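Local coordinates for KLLA0B12012p (Kluyveromyces lactis, PDB 6Y3P), which is a direct partner of the mRNA decapping enzyme Dcp2 and, through the C-terminal ATP-grasp domain described here, probably binds ATP, at residues F331-D336 with V341-V346; I81-L86 with L107-I112. All blocks are in the same frame, centred on the assembly; numbering follows the deposited sequence.

Contact 1. Residues F331-D336 with V341-V346; sequences FDFLVD and VKLLEV
Residues 331-336 and 341-346 are the two arms of an antiparallel beta hairpin in the ATP-grasp domain, their axes 4.4 Å apart at closest and inclined at 140°. Leu-334 and Lys-342 form a hydrogen-bonded pair; farther along, Asp-332 N gives a nearly straight bond to Glu-345 O (2.9 Å). Between these the register slips by one residue at a classic beta bulge: Asp-332 O faces both Leu-344 N (2.8 Å) and, weakly, Glu-345 N (3.4 Å). On one face Val-346 CG2 sits over the centre of the Phe-331 ring, 3.7 Å from the centroid, a CH-pi contact, while Val-346 CG1 meets Phe-331 CE1. Leu-343 CD1 lies over a face of the Phe-333 ring, displaced toward its rim (3.9 Å from the centroid). Leu-307 and Phe-308 of helix 290-313 also touch Phe-331; an alanine here removes the ring, which would probably leave Val-346 CG2 without its aromatic partner and open a gap toward that helix. From the other face Leu-334 CD1 reaches CD2 of Leu-344, a bulge residue, at 3.8 Å. Asp-332 and Glu-345 recall the carboxylates that hold magnesium in ATP-grasp relatives; Asp-332 OD1 is salt-bridged to Arg-218. Glu-345 CG, placed between N and C (chi1 65°), runs alongside Asp-332, their carboxylate planes 75° apart and OD2 of Asp-332 4.2 Å from Glu-345 OE2.

Contact 2. Residues I81-L86 with L107-I112; sequences IRKHYL and LESFNI
Lys-83 and His-84, in the first turn of helix 83-95, meet Leu-107, Ser-109 and Asn-111 on strand 109-113 and the residues leading into it, joining a helix start to an outermost strand of the five-stranded antiparallel sheet of the ATP-grasp fold. Arg-82 is the N-cap, and its O accepts Leu-86 N (2.7 Å).

The polar link is one bond: Lys-83 NZ reaches Leu-107 O at 2.9 Å, with the donor almost in line with the carbonyl. The ammonium also bonds to Leu-344 O and to Gln-198 OE1, so three oxygens grip it, and its charge is probably screened by dipoles of neutral groups. With CG trans to N (chi1 -171°), the lysine chain leaves the helix and then bends at chi2 and again at chi4 (-78°), which turns NZ to the carbonyls.

Van der Waals contact follows the same chain. Ser-109, whose CB points toward the helix, sets OG alongside the lysine methylenes, closest at CE (3.2 Å). Glu-108, just before the strand, and Phe-110 point away from the helix; Phe-110 packs on Leu-130 of helix 128-136 and Glu-108 is salt-bridged to Lys-139.

Looser still is the meeting of flat groups. The His-84 ring and the Asn-111 amide lie across each other with planes 69° apart. His-84 ND1 stands 3.5 Å above the plane of the neighbouring Tyr-85 ring, near its rim, while CD2 of His-84 approaches Asn-111 OD1 to 3.8 Å.

How the contacts relate
Contact 1 and contact 2, centres about 13 Å apart, meet directly at the bulged arm of the hairpin. Leu-343 O and Leu-107 N are 3.0 Å apart, a probable backbone hydrogen bond that ties residues 341-346 to the approach of strand 109-113. Next to it Leu-344 O lies 2.8 Å from Lys-83 NZ, so one ammonium bridges both contacts. Apolar packing adds to the seam: Leu-107 CD1 is 3.5 Å from Leu-334 CD2, and Leu-107 CD2 meets Lys-342 CD. Lys-83 and Leu-107 thus connect two separate sheets of the domain; ATP-grasp enzymes generally bind nucleotide between such parts, and contact 1 probably lies nearer that site.

Contact 1. Residues F331-D336 with V341-V346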
loop_
_atom_site.group_PDB
_atom_site.type_symbol
_atom_site.label_atom_id
_atom_site.label_comp_id
_atom_site.label_asym_id
_atom_site.label_seq_id
_atom_site.Cartn_x
_atom_site.Cartn_y
_atom_site.Cartn_z
ATOM N N PHE A 331 1.821 -2.294 1.350
ATOM C CA PHE A 331 1.748 -0.917 1.825
ATOM C C PHE A 331 3.028 -0.187 1.480
ATOM O O PHE A 331 4.110 -0.630 1.850
ATOM C CB PHE A 331 1.467 -0.841 3.326
ATOM C CG PHE A 331 0.020 -0.914 3.737
ATOM C CD1 PHE A 331 -0.762 -2.015 3.401
ATOM C CD2 PHE A 331 -0.520 0.035 4.593
ATOM C CE1 PHE A 331 -2.069 -2.120 3.855
ATOM C CE2 PHE A 331 -1.834 -0.070 5.043
ATOM C CZ PHE A 331 -2.600 -1.147 4.673
ATOM N N ASP A 332 2.899 0.915 0.753
ATOM C CA ASP A 332 4.041 1.725 0.361
ATOM C C ASP A 332 4.119 3.011 1.151
ATOM O O ASP A 332 3.208 3.864 1.124
ATOM C CB ASP A 332 4.094 1.955 -1.156
ATOM C CG ASP A 332 4.372 0.649 -1.891
ATOM O OD1 ASP A 332 5.568 0.274 -2.015
ATOM O OD2 ASP A 332 3.400 -0.040 -2.258
ATOM N N PHE A 333 5.217 3.104 1.901
ATOM C CA PHE A 333 5.582 4.220 2.753
ATOM C C PHE A 333 6.851 4.927 2.259
ATOM O O PHE A 333 7.805 4.283 1.847
ATOM C CB PHE A 333 5.876 3.718 4.178
ATOM C CG PHE A 333 4.701 3.197 4.952
ATOM C CD1 PHE A 333 3.914 4.052 5.708
ATOM C CD2 PHE A 333 4.427 1.837 4.996
ATOM C CE1 PHE A 333 2.833 3.553 6.454
ATOM C CE2 PHE A 333 3.329 1.350 5.715
ATOM C CZ PHE A 333 2.541 2.212 6.431
ATOM N N LEU A 334 6.877 6.245 2.394
ATOM C CA LEU A 334 8.034 7.103 2.141
ATOM C C LEU A 334 8.630 7.437 3.531
ATOM O O LEU A 334 7.912 7.466 4.533
ATOM C CB LEU A 334 7.577 8.391 1.449
ATOM C CG LEU A 334 7.605 8.422 -0.096
ATOM C CD1 LEU A 334 6.748 7.349 -0.713
ATOM C CD2 LEU A 334 7.135 9.767 -0.622
ATOM N N VAL A 335 9.944 7.587 3.596
ATOM C CA VAL A 335 10.667 7.920 4.808
ATOM C C VAL A 335 11.363 9.245 4.564
ATOM O O VAL A 335 12.061 9.390 3.548
ATOM C CB VAL A 335 11.698 6.838 5.246
ATOM C CG1 VAL A 335 12.161 7.084 6.685
ATOM C CG2 VAL A 335 11.133 5.422 5.093
ATOM N N ASP A 336 11.207 10.188 5.511
ATOM C CA ASP A 336 11.868 11.492 5.446
ATOM C C ASP A 336 13.182 11.482 6.224
ATOM O O ASP A 336 13.467 10.521 6.942
ATOM C CB ASP A 336 10.933 12.679 5.840
ATOM C CG ASP A 336 10.529 12.886 7.295
ATOM O OD1 ASP A 336 11.260 12.401 8.202
ATOM O OD2 ASP A 336 9.532 13.627 7.537
ATOM N N VAL A 341 7.619 8.260 8.761
ATOM C CA VAL A 341 6.992 7.547 7.644
ATOM C C VAL A 341 5.779 8.302 7.097
ATOM O O VAL A 341 5.079 8.998 7.813
ATOM C CB VAL A 341 6.645 6.038 7.909
ATOM C CG1 VAL A 341 7.798 5.279 8.564
ATOM C CG2 VAL A 341 5.360 5.878 8.712
ATOM N N LYS A 342 5.514 8.111 5.825
ATOM C CA LYS A 342 4.368 8.713 5.201
ATOM C C LYS A 342 3.739 7.709 4.299
ATOM O O LYS A 342 4.398 7.200 3.406
ATOM C CB LYS A 342 4.709 10.071 4.535
ATOM C CG LYS A 342 4.341 11.232 5.487
ATOM C CD LYS A 342 5.103 12.531 5.241
ATOM C CE LYS A 342 4.691 13.660 6.181
ATOM N NZ LYS A 342 3.291 14.151 5.951
ATOM N N LEU A 343 2.489 7.327 4.598
ATOM C CA LEU A 343 1.794 6.366 3.746
ATOM C C LEU A 343 1.466 7.007 2.402
ATOM O O LEU A 343 0.896 8.098 2.342
ATOM C CB LEU A 343 0.536 5.756 4.403
ATOM C CG LEU A 343 -0.220 4.719 3.559
ATOM C CD1 LEU A 343 0.603 3.453 3.341
ATOM C CD2 LEU A 343 -1.556 4.399 4.179
ATOM N N LEU A 344 1.851 6.319 1.331
ATOM C CA LEU A 344 1.610 6.787 -0.007
ATOM C C LEU A 344 0.426 6.045 -0.619
ATOM O O LEU A 344 -0.478 6.686 -1.149
ATOM C CB LEU A 344 2.895 6.636 -0.853
ATOM C CG LEU A 344 2.785 6.944 -2.344
ATOM C CD1 LEU A 344 2.597 8.462 -2.609
ATOM C CD2 LEU A 344 3.998 6.400 -3.088
ATOM N N GLU A 345 0.437 4.700 -0.572
ATOM C CA GLU A 345 -0.619 3.875 -1.183
ATOM C C GLU A 345 -0.645 2.463 -0.640
ATOM O O GLU A 345 0.314 1.993 -0.006
ATOM C CB GLU A 345 -0.455 3.819 -2.717
ATOM C CG GLU A 345 0.820 3.116 -3.167
ATOM C CD GLU A 345 1.242 3.324 -4.608
ATOM O OE1 GLU A 345 0.394 3.759 -5.419
ATOM O OE2 GLU A 345 2.418 3.030 -4.932
ATOM N N VAL A 346 -1.754 1.779 -0.938
ATOM C CA VAL A 346 -2.005 0.395 -0.579
ATOM C C VAL A 346 -2.263 -0.300 -1.917
ATOM O O VAL A 346 -3.100 0.140 -2.691
ATOM C CB VAL A 346 -3.201 0.290 0.420
ATOM C CG1 VAL A 346 -3.571 -1.160 0.721
ATOM C CG2 VAL A 346 -2.928 1.068 1.710
#

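Contact 2. Residues I81-L86 with L107-I112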
loop_
_atom_site.group_PDB
_atom_site.type_symbol
_atom_site.label_atom_id
_atom_site.label_comp_id
_atom_site.label_asym_id
_atom_site.label_seq_id
_atom_site.Cartn_x
_atom_site.Cartn_y
_atom_site.Cartn_z
ATOM N N ILE A 81 -7.526 0.449 -1.450
ATOM C CA ILE A 81 -6.639 0.176 -2.603
ATOM C C ILE A 81 -6.726 1.268 -3.687
ATOM O O ILE A 81 -5.857 1.320 -4.557
ATOM C CB ILE A 81 -6.765 -1.257 -3.190
ATOM C CG1 ILE A 81 -8.209 -1.581 -3.665
ATOM C CG2 ILE A 81 -6.230 -2.287 -2.192
ATOM C CD1 ILE A 81 -8.331 -2.729 -4.703
ATOM N N ARG A 82 -7.708 2.177 -3.600
ATOM C CA ARG A 82 -7.795 3.286 -4.550
ATOM C C ARG A 82 -7.320 4.548 -3.851
ATOM O O ARG A 82 -7.953 4.984 -2.893
ATOM C CB ARG A 82 -9.215 3.448 -5.124
ATOM C CG ARG A 82 -9.648 2.309 -6.052
ATOM C CD ARG A 82 -9.250 2.530 -7.506
ATOM N NE ARG A 82 -9.883 3.717 -8.093
ATOM C CZ ARG A 82 -11.104 3.743 -8.626
ATOM N NH1 ARG A 82 -11.853 2.646 -8.646
ATOM N NH2 ARG A 82 -11.585 4.868 -9.137
ATOM N N LYS A 83 -6.191 5.120 -4.319
ATOM C CA LYS A 83 -5.550 6.307 -3.730
ATOM C C LYS A 83 -6.482 7.540 -3.658
ATOM O O LYS A 83 -6.323 8.334 -2.733
ATOM C CB LYS A 83 -4.193 6.622 -4.422
ATOM C CG LYS A 83 -3.299 7.719 -3.779
ATOM C CD LYS A 83 -3.261 7.754 -2.229
ATOM C CE LYS A 83 -2.815 9.083 -1.637
ATOM N NZ LYS A 83 -1.331 9.275 -1.698
ATOM N N HIS A 84 -7.489 7.673 -4.548
ATOM C CA HIS A 84 -8.411 8.805 -4.427
ATOM C C HIS A 84 -9.320 8.562 -3.211
ATOM O O HIS A 84 -9.444 9.422 -2.331
ATOM C CB HIS A 84 -9.218 9.036 -5.724
ATOM C CG HIS A 84 -10.349 10.021 -5.586
ATOM N ND1 HIS A 84 -11.632 9.609 -5.242
ATOM C CD2 HIS A 84 -10.358 11.367 -5.751
ATOM C CE1 HIS A 84 -12.370 10.709 -5.199
ATOM N NE2 HIS A 84 -11.655 11.790 -5.507
ATOM N N TYR A 85 -9.862 7.351 -3.123
ATOM C CA TYR A 85 -10.774 6.935 -2.070
ATOM C C TYR A 85 -10.083 6.786 -0.707
ATOM O O TYR A 85 -10.694 7.135 0.305
ATOM C CB TYR A 85 -11.532 5.681 -2.520
ATOM C CG TYR A 85 -12.489 6.034 -3.637
ATOM C CD1 TYR A 85 -13.771 6.504 -3.358
ATOM C CD2 TYR A 85 -12.068 6.047 -4.968
ATOM C CE1 TYR A 85 -14.632 6.916 -4.374
ATOM C CE2 TYR A 85 -12.917 6.470 -5.994
ATOM C CZ TYR A 85 -14.209 6.882 -5.695
ATOM O OH TYR A 85 -15.090 7.249 -6.693
ATOM N N LEU A 86 -8.793 6.368 -0.692
ATOM C CA LEU A 86 -7.947 6.236 0.497
ATOM C C LEU A 86 -7.911 7.584 1.202
ATOM O O LEU A 86 -8.188 7.643 2.401
ATOM C CB LEU A 86 -6.502 5.792 0.120
ATOM C CG LEU A 86 -5.517 5.555 1.270
ATOM C CD1 LEU A 86 -5.910 4.325 2.096
ATOM C CD2 LEU A 86 -4.099 5.377 0.747
ATOM N N LEU A 107 0.366 11.023 2.858
ATOM C CA LEU A 107 0.584 11.994 1.801
ATOM C C LEU A 107 -0.712 12.142 1.092
ATOM O O LEU A 107 -1.138 11.225 0.401
ATOM C CB LEU A 107 1.696 11.548 0.821
ATOM C CG LEU A 107 3.085 11.464 1.402
ATOM C CD1 LEU A 107 4.020 10.813 0.442
ATOM C CD2 LEU A 107 3.602 12.824 1.853
ATOM N N GLU A 108 -1.402 13.254 1.361
ATOM C CA GLU A 108 -2.692 13.556 0.765
ATOM C C GLU A 108 -2.533 13.752 -0.733
ATOM O O GLU A 108 -1.470 14.170 -1.193
ATOM C CB GLU A 108 -3.254 14.856 1.341
ATOM C CG GLU A 108 -3.549 14.820 2.820
ATOM C CD GLU A 108 -3.904 16.194 3.339
ATOM O OE1 GLU A 108 -3.002 17.063 3.373
ATOM O OE2 GLU A 108 -5.092 16.416 3.667
ATOM N N SER A 109 -3.588 13.449 -1.480
ATOM C CA SER A 109 -3.676 13.672 -2.917
ATOM C C SER A 109 -5.070 14.199 -3.204
ATOM O O SER A 109 -6.013 13.949 -2.439
ATOM C CB SER A 109 -3.402 12.396 -3.704
ATOM O OG SER A 109 -4.304 11.371 -3.325
ATOM N N PHE A 110 -5.182 15.000 -4.259
ATOM C CA PHE A 110 -6.438 15.599 -4.682
ATOM C C PHE A 110 -6.483 15.562 -6.181
ATOM O O PHE A 110 -5.445 15.464 -6.820
ATOM C CB PHE A 110 -6.555 17.051 -4.201
ATOM C CG PHE A 110 -6.375 17.244 -2.717
ATOM C CD1 PHE A 110 -5.121 17.514 -2.181
ATOM C CD2 PHE A 110 -7.463 17.168 -1.853
ATOM C CE1 PHE A 110 -4.955 17.691 -0.803
ATOM C CE2 PHE A 110 -7.294 17.353 -0.476
ATOM C CZ PHE A 110 -6.043 17.617 0.039
ATOM N N ASN A 111 -7.696 15.608 -6.737
ATOM C CA ASN A 111 -7.925 15.622 -8.175
ATOM C C ASN A 111 -8.468 16.982 -8.568
ATOM O O ASN A 111 -9.408 17.488 -7.951
ATOM C CB ASN A 111 -8.846 14.479 -8.594
ATOM C CG ASN A 111 -8.069 13.258 -9.006
ATOM O OD1 ASN A 111 -7.642 12.448 -8.176
ATOM N ND2 ASN A 111 -7.802 13.144 -10.298
ATOM N N ILE A 112 -7.801 17.618 -9.523
ATOM C CA ILE A 112 -8.196 18.937 -10.000
ATOM C C ILE A 112 -8.415 18.913 -11.518
ATOM O O ILE A 112 -7.766 18.147 -12.231
ATOM C CB ILE A 112 -7.222 20.052 -9.506
ATOM C CG1 ILE A 112 -7.833 21.450 -9.667
ATOM C CG2 ILE A 112 -5.818 19.971 -10.123
ATOM C CD1 ILE A 112 -7.893 22.215 -8.420
#